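Local coordinates for protein antigen TpF1 (Treponema pallidum, PDB 2FJC) that binds ferric iron as a Dps-family mini-ferritin, probably oxidising the metal, and may also have a structural role in the outer membrane, at residues H48-E53 and S101-V106; S87-E92 and E111-R116. All coordinates share one frame; numbering follows the deposited sequence.

Interaction 1. Residues H48-E53 and S101-V106; sequences HELLEE and SALARV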
ATOM      1  N   HIS B  48      -0.641 -18.503 -20.758  1.00 33.05           N
ATOM      2  CA  HIS B  48      -0.362 -17.199 -21.347  1.00 34.17           C
ATOM      3  C   HIS B  48       0.311 -16.336 -20.268  1.00 34.76           C
ATOM      4  O   HIS B  48       1.324 -15.683 -20.509  1.00 36.41           O
ATOM      5  CB  HIS B  48      -1.690 -16.556 -21.781  1.00 34.49           C
ATOM      6  CG  HIS B  48      -1.551 -15.203 -22.405  1.00 32.80           C
ATOM      7  ND1 HIS B  48      -1.023 -15.014 -23.663  1.00 33.78           N
ATOM      8  CD2 HIS B  48      -1.913 -13.975 -21.961  1.00 32.84           C
ATOM      9  CE1 HIS B  48      -1.069 -13.727 -23.971  1.00 33.44           C
ATOM     10  NE2 HIS B  48      -1.604 -13.074 -22.954  1.00 33.45           N
ATOM     11  N   GLU B  49      -0.261 -16.348 -19.074  1.00 34.57           N
ATOM     12  CA  GLU B  49       0.269 -15.575 -17.960  1.00 36.05           C
ATOM     13  C   GLU B  49       1.576 -16.141 -17.426  1.00 35.59           C
ATOM     14  O   GLU B  49       2.481 -15.383 -17.072  1.00 35.36           O
ATOM     15  CB  GLU B  49      -0.767 -15.494 -16.837  1.00 37.34           C
ATOM     16  CG  GLU B  49      -1.852 -14.447 -17.096  1.00 42.80           C
ATOM     17  CD  GLU B  49      -3.129 -14.692 -16.300  1.00 46.23           C
ATOM     18  OE1 GLU B  49      -3.077 -15.405 -15.272  1.00 48.34           O
ATOM     19  OE2 GLU B  49      -4.191 -14.158 -16.701  1.00 49.37           O
ATOM     20  N   LEU B  50       1.677 -17.467 -17.364  1.00 33.58           N
ATOM     21  CA  LEU B  50       2.894 -18.100 -16.887  1.00 33.22           C
ATOM     22  C   LEU B  50       4.062 -17.703 -17.799  1.00 34.70           C
ATOM     23  O   LEU B  50       5.148 -17.367 -17.327  1.00 34.86           O
ATOM     24  CB  LEU B  50       2.740 -19.618 -16.884  1.00 31.19           C
ATOM     25  CG  LEU B  50       3.997 -20.430 -16.558  1.00 29.59           C
ATOM     26  CD1 LEU B  50       4.433 -20.157 -15.149  1.00 28.96           C
ATOM     27  CD2 LEU B  50       3.713 -21.906 -16.717  1.00 29.27           C
ATOM     28  N   LEU B  51       3.824 -17.744 -19.105  1.00 34.03           N
ATOM     29  CA  LEU B  51       4.837 -17.393 -20.081  1.00 34.91           C
ATOM     30  C   LEU B  51       5.324 -15.959 -19.870  1.00 36.07           C
ATOM     31  O   LEU B  51       6.515 -15.659 -20.036  1.00 34.63           O
ATOM     32  CB  LEU B  51       4.272 -17.560 -21.497  1.00 33.73           C
ATOM     33  CG  LEU B  51       4.507 -18.861 -22.281  1.00 33.56           C
ATOM     34  CD1 LEU B  51       5.327 -19.856 -21.468  1.00 31.34           C
ATOM     35  CD2 LEU B  51       3.177 -19.447 -22.696  1.00 28.66           C
ATOM     36  N   GLU B  52       4.404 -15.068 -19.512  1.00 36.66           N
ATOM     37  CA  GLU B  52       4.778 -13.685 -19.274  1.00 37.87           C
ATOM     38  C   GLU B  52       5.665 -13.617 -18.033  1.00 37.41           C
ATOM     39  O   GLU B  52       6.674 -12.920 -18.028  1.00 37.31           O
ATOM     40  CB  GLU B  52       3.540 -12.808 -19.089  1.00 39.14           C
ATOM     41  CG  GLU B  52       3.862 -11.381 -18.673  1.00 42.71           C
ATOM     42  CD  GLU B  52       2.639 -10.473 -18.672  1.00 46.37           C
ATOM     43  OE1 GLU B  52       1.553 -10.925 -18.246  1.00 46.72           O
ATOM     44  OE2 GLU B  52       2.770  -9.303 -19.090  1.00 48.00           O
ATOM     45  N   GLU B  53       5.288 -14.338 -16.983  1.00 38.11           N
ATOM     46  CA  GLU B  53       6.092 -14.355 -15.762  1.00 39.02           C
ATOM     47  C   GLU B  53       7.501 -14.768 -16.162  1.00 37.87           C
ATOM     48  O   GLU B  53       8.482 -14.170 -15.725  1.00 37.03           O
ATOM     49  CB  GLU B  53       5.548 -15.368 -14.754  1.00 41.11           C
ATOM     50  CG  GLU B  53       4.389 -14.893 -13.913  1.00 46.49           C
ATOM     51  CD  GLU B  53       3.823 -15.999 -13.029  1.00 51.73           C
ATOM     52  OE1 GLU B  53       4.620 -16.724 -12.372  1.00 51.82           O
ATOM     53  OE2 GLU B  53       2.575 -16.137 -12.992  1.00 54.53           O
ATOM     54  N   SER B 101       3.217 -28.668 -26.025  1.00 38.44           N
ATOM     55  CA  SER B 101       4.350 -28.582 -26.923  1.00 38.91           C
ATOM     56  C   SER B 101       5.211 -27.360 -26.574  1.00 39.41           C
ATOM     57  O   SER B 101       6.446 -27.441 -26.557  1.00 40.88           O
ATOM     58  CB  SER B 101       3.829 -28.492 -28.358  1.00 37.60           C
ATOM     59  OG  SER B 101       4.861 -28.743 -29.275  1.00 41.53           O
ATOM     60  N   ALA B 102       4.555 -26.233 -26.297  1.00 37.71           N
ATOM     61  CA  ALA B 102       5.258 -25.002 -25.943  1.00 36.07           C
ATOM     62  C   ALA B 102       5.970 -25.155 -24.605  1.00 35.44           C
ATOM     63  O   ALA B 102       7.138 -24.794 -24.466  1.00 35.56           O
ATOM     64  CB  ALA B 102       4.286 -23.835 -25.871  1.00 36.23           C
ATOM     65  N   LEU B 103       5.270 -25.696 -23.617  1.00 34.16           N
ATOM     66  CA  LEU B 103       5.873 -25.865 -22.310  1.00 34.66           C
ATOM     67  C   LEU B 103       7.065 -26.820 -22.356  1.00 35.26           C
ATOM     68  O   LEU B 103       8.078 -26.586 -21.693  1.00 35.36           O
ATOM     69  CB  LEU B 103       4.834 -26.360 -21.303  1.00 32.20           C
ATOM     70  CG  LEU B 103       3.692 -25.385 -21.004  1.00 31.82           C
ATOM     71  CD1 LEU B 103       2.805 -25.970 -19.917  1.00 28.64           C
ATOM     72  CD2 LEU B 103       4.253 -24.031 -20.590  1.00 30.89           C
ATOM     73  N   ALA B 104       6.953 -27.884 -23.146  1.00 34.08           N
ATOM     74  CA  ALA B 104       8.037 -28.852 -23.248  1.00 33.44           C
ATOM     75  C   ALA B 104       9.265 -28.169 -23.821  1.00 32.91           C
ATOM     76  O   ALA B 104      10.392 -28.464 -23.429  1.00 29.86           O
ATOM     77  CB  ALA B 104       7.630 -30.023 -24.130  1.00 32.95           C
ATOM     78  N   ARG B 105       9.041 -27.251 -24.750  1.00 33.64           N
ATOM     79  CA  ARG B 105      10.154 -26.537 -25.352  1.00 35.76           C
ATOM     80  C   ARG B 105      10.800 -25.539 -24.394  1.00 35.91           C
ATOM     81  O   ARG B 105      12.028 -25.436 -24.365  1.00 36.17           O
ATOM     82  CB  ARG B 105       9.717 -25.841 -26.644  1.00 36.25           C
ATOM     83  CG  ARG B 105       9.303 -26.829 -27.702  1.00 38.44           C
ATOM     84  CD  ARG B 105       8.860 -26.182 -28.992  1.00 40.40           C
ATOM     85  NE  ARG B 105       8.158 -27.159 -29.820  1.00 42.57           N
ATOM     86  CZ  ARG B 105       7.579 -26.886 -30.983  1.00 43.81           C
ATOM     87  NH1 ARG B 105       7.618 -25.658 -31.484  1.00 44.33           N
ATOM     88  NH2 ARG B 105       6.934 -27.843 -31.634  1.00 44.79           N
ATOM     89  N   VAL B 106      10.012 -24.809 -23.603  1.00 34.72           N
ATOM     90  CA  VAL B 106      10.648 -23.873 -22.682  1.00 34.59           C
ATOM     91  C   VAL B 106      11.377 -24.674 -21.601  1.00 33.65           C
ATOM     92  O   VAL B 106      12.434 -24.272 -21.147  1.00 32.97           O
ATOM     93  CB  VAL B 106       9.648 -22.856 -22.023  1.00 34.66           C
ATOM     94  CG1 VAL B 106       8.654 -22.376 -23.045  1.00 34.39           C
ATOM     95  CG2 VAL B 106       8.964 -23.461 -20.826  1.00 35.30           C
TER

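Interaction 2. Residues S87-E92 and E111-R116; sequences SGIAEE and EYLSTR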
ATOM      1  N   SER B  87      24.057 -17.038 -29.547  1.00 35.67           N
ATOM      2  CA  SER B  87      23.087 -17.925 -28.926  1.00 35.82           C
ATOM      3  C   SER B  87      23.102 -19.389 -29.330  1.00 37.01           C
ATOM      4  O   SER B  87      23.251 -19.727 -30.503  1.00 37.25           O
ATOM      5  CB  SER B  87      21.675 -17.382 -29.136  1.00 34.37           C
ATOM      6  OG  SER B  87      20.734 -18.152 -28.414  1.00 33.02           O
ATOM      7  N   GLY B  88      22.929 -20.250 -28.332  1.00 36.93           N
ATOM      8  CA  GLY B  88      22.876 -21.674 -28.566  1.00 37.05           C
ATOM      9  C   GLY B  88      21.421 -22.103 -28.526  1.00 38.63           C
ATOM     10  O   GLY B  88      21.111 -23.294 -28.539  1.00 39.55           O
ATOM     11  N   ILE B  89      20.520 -21.127 -28.467  1.00 37.19           N
ATOM     12  CA  ILE B  89      19.096 -21.414 -28.435  1.00 37.23           C
ATOM     13  C   ILE B  89      18.460 -21.097 -29.783  1.00 37.26           C
ATOM     14  O   ILE B  89      18.599 -19.994 -30.320  1.00 36.45           O
ATOM     15  CB  ILE B  89      18.379 -20.602 -27.337  1.00 37.16           C
ATOM     16  CG1 ILE B  89      18.837 -21.077 -25.958  1.00 36.88           C
ATOM     17  CG2 ILE B  89      16.876 -20.768 -27.464  1.00 37.26           C
ATOM     18  CD1 ILE B  89      18.191 -20.342 -24.816  1.00 37.55           C
ATOM     19  N   ALA B  90      17.760 -22.082 -30.327  1.00 36.65           N
ATOM     20  CA  ALA B  90      17.105 -21.914 -31.609  1.00 36.53           C
ATOM     21  C   ALA B  90      15.822 -21.109 -31.436  1.00 37.13           C
ATOM     22  O   ALA B  90      15.085 -21.287 -30.457  1.00 35.52           O
ATOM     23  CB  ALA B  90      16.791 -23.285 -32.210  1.00 34.68           C
ATOM     24  N   GLU B  91      15.559 -20.220 -32.387  1.00 37.65           N
ATOM     25  CA  GLU B  91      14.349 -19.414 -32.348  1.00 39.41           C
ATOM     26  C   GLU B  91      13.158 -20.259 -32.788  1.00 40.73           C
ATOM     27  O   GLU B  91      13.313 -21.217 -33.539  1.00 41.22           O
ATOM     28  CB  GLU B  91      14.493 -18.193 -33.258  1.00 38.67           C
ATOM     29  CG  GLU B  91      15.580 -17.231 -32.808  1.00 38.24           C
ATOM     30  CD  GLU B  91      15.376 -15.832 -33.343  1.00 38.57           C
ATOM     31  OE1 GLU B  91      15.436 -15.642 -34.574  1.00 40.98           O
ATOM     32  OE2 GLU B  91      15.147 -14.916 -32.528  1.00 38.23           O
ATOM     33  N   GLU B  92      11.972 -19.913 -32.295  1.00 42.87           N
ATOM     34  CA  GLU B  92      10.757 -20.628 -32.647  1.00 44.05           C
ATOM     35  C   GLU B  92      10.266 -20.054 -33.967  1.00 45.99           C
ATOM     36  O   GLU B  92       9.920 -18.880 -34.052  1.00 44.87           O
ATOM     37  CB  GLU B  92       9.691 -20.442 -31.569  1.00 42.98           C
ATOM     38  CG  GLU B  92       8.437 -21.230 -31.834  1.00 43.61           C
ATOM     39  CD  GLU B  92       8.715 -22.715 -31.992  1.00 45.32           C
ATOM     40  OE1 GLU B  92       8.973 -23.390 -30.972  1.00 43.38           O
ATOM     41  OE2 GLU B  92       8.688 -23.205 -33.143  1.00 46.06           O
ATOM     42  N   GLU B 111      16.443 -26.010 -19.199  1.00 35.00           N
ATOM     43  CA  GLU B 111      17.432 -27.006 -18.820  1.00 36.38           C
ATOM     44  C   GLU B 111      18.757 -26.711 -19.516  1.00 35.84           C
ATOM     45  O   GLU B 111      19.818 -26.843 -18.915  1.00 35.42           O
ATOM     46  CB  GLU B 111      16.926 -28.413 -19.167  1.00 36.55           C
ATOM     47  CG  GLU B 111      15.706 -28.815 -18.352  1.00 39.06           C
ATOM     48  CD  GLU B 111      15.060 -30.107 -18.830  1.00 39.51           C
ATOM     49  OE1 GLU B 111      14.907 -30.282 -20.055  1.00 40.98           O
ATOM     50  OE2 GLU B 111      14.685 -30.940 -17.979  1.00 40.34           O
ATOM     51  N   TYR B 112      18.695 -26.303 -20.778  1.00 35.24           N
ATOM     52  CA  TYR B 112      19.910 -25.968 -21.493  1.00 37.11           C
ATOM     53  C   TYR B 112      20.584 -24.799 -20.775  1.00 37.37           C
ATOM     54  O   TYR B 112      21.789 -24.837 -20.540  1.00 39.26           O
ATOM     55  CB  TYR B 112      19.605 -25.608 -22.953  1.00 35.84           C
ATOM     56  CG  TYR B 112      20.677 -24.781 -23.624  1.00 37.81           C
ATOM     57  CD1 TYR B 112      20.686 -23.390 -23.511  1.00 38.38           C
ATOM     58  CD2 TYR B 112      21.693 -25.386 -24.370  1.00 39.79           C
ATOM     59  CE1 TYR B 112      21.674 -22.619 -24.122  1.00 39.98           C
ATOM     60  CE2 TYR B 112      22.689 -24.622 -24.986  1.00 39.93           C
ATOM     61  CZ  TYR B 112      22.671 -23.238 -24.854  1.00 40.89           C
ATOM     62  OH  TYR B 112      23.658 -22.464 -25.428  1.00 44.03           O
ATOM     63  N   LEU B 113      19.814 -23.771 -20.422  1.00 36.05           N
ATOM     64  CA  LEU B 113      20.379 -22.621 -19.708  1.00 36.35           C
ATOM     65  C   LEU B 113      20.964 -23.051 -18.374  1.00 35.93           C
ATOM     66  O   LEU B 113      22.030 -22.591 -17.975  1.00 35.90           O
ATOM     67  CB  LEU B 113      19.321 -21.542 -19.443  1.00 36.18           C
ATOM     68  CG  LEU B 113      18.975 -20.593 -20.590  1.00 37.02           C
ATOM     69  CD1 LEU B 113      17.899 -19.627 -20.149  1.00 35.79           C
ATOM     70  CD2 LEU B 113      20.224 -19.844 -21.015  1.00 35.84           C
ATOM     71  N   SER B 114      20.257 -23.935 -17.685  1.00 35.71           N
ATOM     72  CA  SER B 114      20.701 -24.419 -16.394  1.00 35.69           C
ATOM     73  C   SER B 114      22.088 -25.061 -16.461  1.00 37.00           C
ATOM     74  O   SER B 114      22.947 -24.763 -15.633  1.00 36.19           O
ATOM     75  CB  SER B 114      19.694 -25.417 -15.838  1.00 35.54           C
ATOM     76  OG  SER B 114      20.025 -25.799 -14.514  1.00 34.64           O
ATOM     77  N   THR B 115      22.317 -25.937 -17.437  1.00 37.09           N
ATOM     78  CA  THR B 115      23.621 -26.568 -17.535  1.00 38.39           C
ATOM     79  C   THR B 115      24.676 -25.515 -17.917  1.00 38.31           C
ATOM     80  O   THR B 115      25.803 -25.545 -17.421  1.00 37.28           O
ATOM     81  CB  THR B 115      23.619 -27.733 -18.560  1.00 39.83           C
ATOM     82  OG1 THR B 115      23.450 -27.214 -19.880  1.00 45.29           O
ATOM     83  CG2 THR B 115      22.488 -28.702 -18.265  1.00 38.60           C
ATOM     84  N   ARG B 116      24.310 -24.575 -18.778  1.00 36.99           N
ATOM     85  CA  ARG B 116      25.259 -23.545 -19.166  1.00 39.32           C
ATOM     86  C   ARG B 116      25.590 -22.632 -17.984  1.00 38.09           C
ATOM     87  O   ARG B 116      26.749 -22.293 -17.765  1.00 36.57           O
ATOM     88  CB  ARG B 116      24.728 -22.730 -20.348  1.00 41.41           C
ATOM     89  CG  ARG B 116      24.596 -23.571 -21.610  1.00 46.75           C
ATOM     90  CD  ARG B 116      25.208 -22.873 -22.811  1.00 52.48           C
ATOM     91  NE  ARG B 116      26.629 -22.602 -22.619  1.00 55.13           N
ATOM     92  CZ  ARG B 116      27.557 -23.544 -22.487  1.00 57.30           C
ATOM     93  NH1 ARG B 116      28.829 -23.206 -22.313  1.00 57.57           N
ATOM     94  NH2 ARG B 116      27.214 -24.826 -22.536  1.00 58.23           N
TER

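Interaction 1. Residues H48-E53 and S101-V106
Helix 48-53 and helix 101-106 run nearly parallel, with 18° between their directions and 12.0 Å between their axes, and the backbones come nearest at Leu51 and Leu103, whose CA atoms are 8.8 Å apart. At this spacing the main chains do not touch, and leucine and valine side chains span the gap. Leu51 CD1 is the central methyl. It approaches Leu103 CD2 at 4.4 Å and also meets Val106 CG1 at 4.5 Å, so that one branch of Leu51 touches two residues almost a helical turn apart. Leu103 answers with its CD2 branch alone, which is shared between Leu51 and Leu50; Leu50 CD2 reaches it at 4.5 Å. Leu50 gets there with CG anti to its backbone N (chi1 173°), and Lys45 of a neighbouring subunit packs on the same leucine.

The parallel course of the two helices is that of the second and third long helices of a ferritin-like four-helix bundle, which face each other across the diagonal of the core. The other two long helices close the flanks: Leu103 and Val106 lie on Leu150 of helix 130-154, while Val106 and Ala102 also touch Tyr35 of helix 8-38. Polar groups of both segments find partners elsewhere. Glu49 pairs with Lys45 of its own chain, and His48 ND1 is hydrogen-bonded to the carbonyl oxygen of His36, while the His48 ring stacks on Phe44.

Only methyl groups meet here, at distances from 4.4 to 4.5 Å, and they bury a modest 126 Å². Cohesion between the segments therefore comes from apolar packing and the exclusion of water, without a directional bond to fix the side-chain rotations.

Interaction 2. Residues S87-E92 and E111-R116
Tyr112 lays its ring against the backbone of Gly88 and the side chain of Ile89, meeting both obliquely. The CG1 atom of Ile89 lies 3.7 Å from Tyr112 CE1, and CD1 of the same isoleucine continues past the ring to end 4.3 Å from Leu113 CG. At the far end of the ring, Tyr112 OH comes within 3.3 Å of Gly88 CA, an approach allowed by the absence of a side chain on the glycine. A chi1 of 159° swings the tyrosine ring away from the helix backbone and out to the loop. One face of the ring is overlaid, off-centre toward the rim, by Arg116 CG, 3.8 Å above the plane.

The loop has its own bracing: Ser87 OG accepts from Ile89 N at 3.0 Å, with an N-H...O angle of 159°, forming an ST turn just after helix 80-86. Segment 87-92 belongs to the long connection between helices 44-71 and 99-127 of the ferritin-like bundle, which carries the short helix 80-86 as in Dps proteins.

Asp24, on helix 8-38, bonds to both partners, one carboxylate oxygen to Tyr112 OH and the other to Gly88 N and Ser87 OG, so the loop, helix 8-38 and helix 99-127 meet at this point. Further inside the bundle, Leu113 packs on Leu28 of helix 8-38 and on Leu143 of helix 130-154.

Overall arrangement
Interactions 1 and 2 share helix 99-127, and their centres are 15 Å apart. Along the chain their segments alternate, because the long connection from helix 44-71 to helix 99-127 carries 87-92 between the two halves of interaction 1. A salt bridge joins them directly: Arg105 NH1 lies 2.7 Å from Glu92 OE1, so a side chain from 101-106 holds the Glu92 end of 87-92. In interaction 1 the side chain of Leu51 lies about 8 Å from a bound iron ion. Asp63 and Glu67 form the iron site, and since Glu67 of a neighbouring subunit packs on His48, this iron is probably the one held by that subunit, as in the inter-subunit sites of Dps proteins.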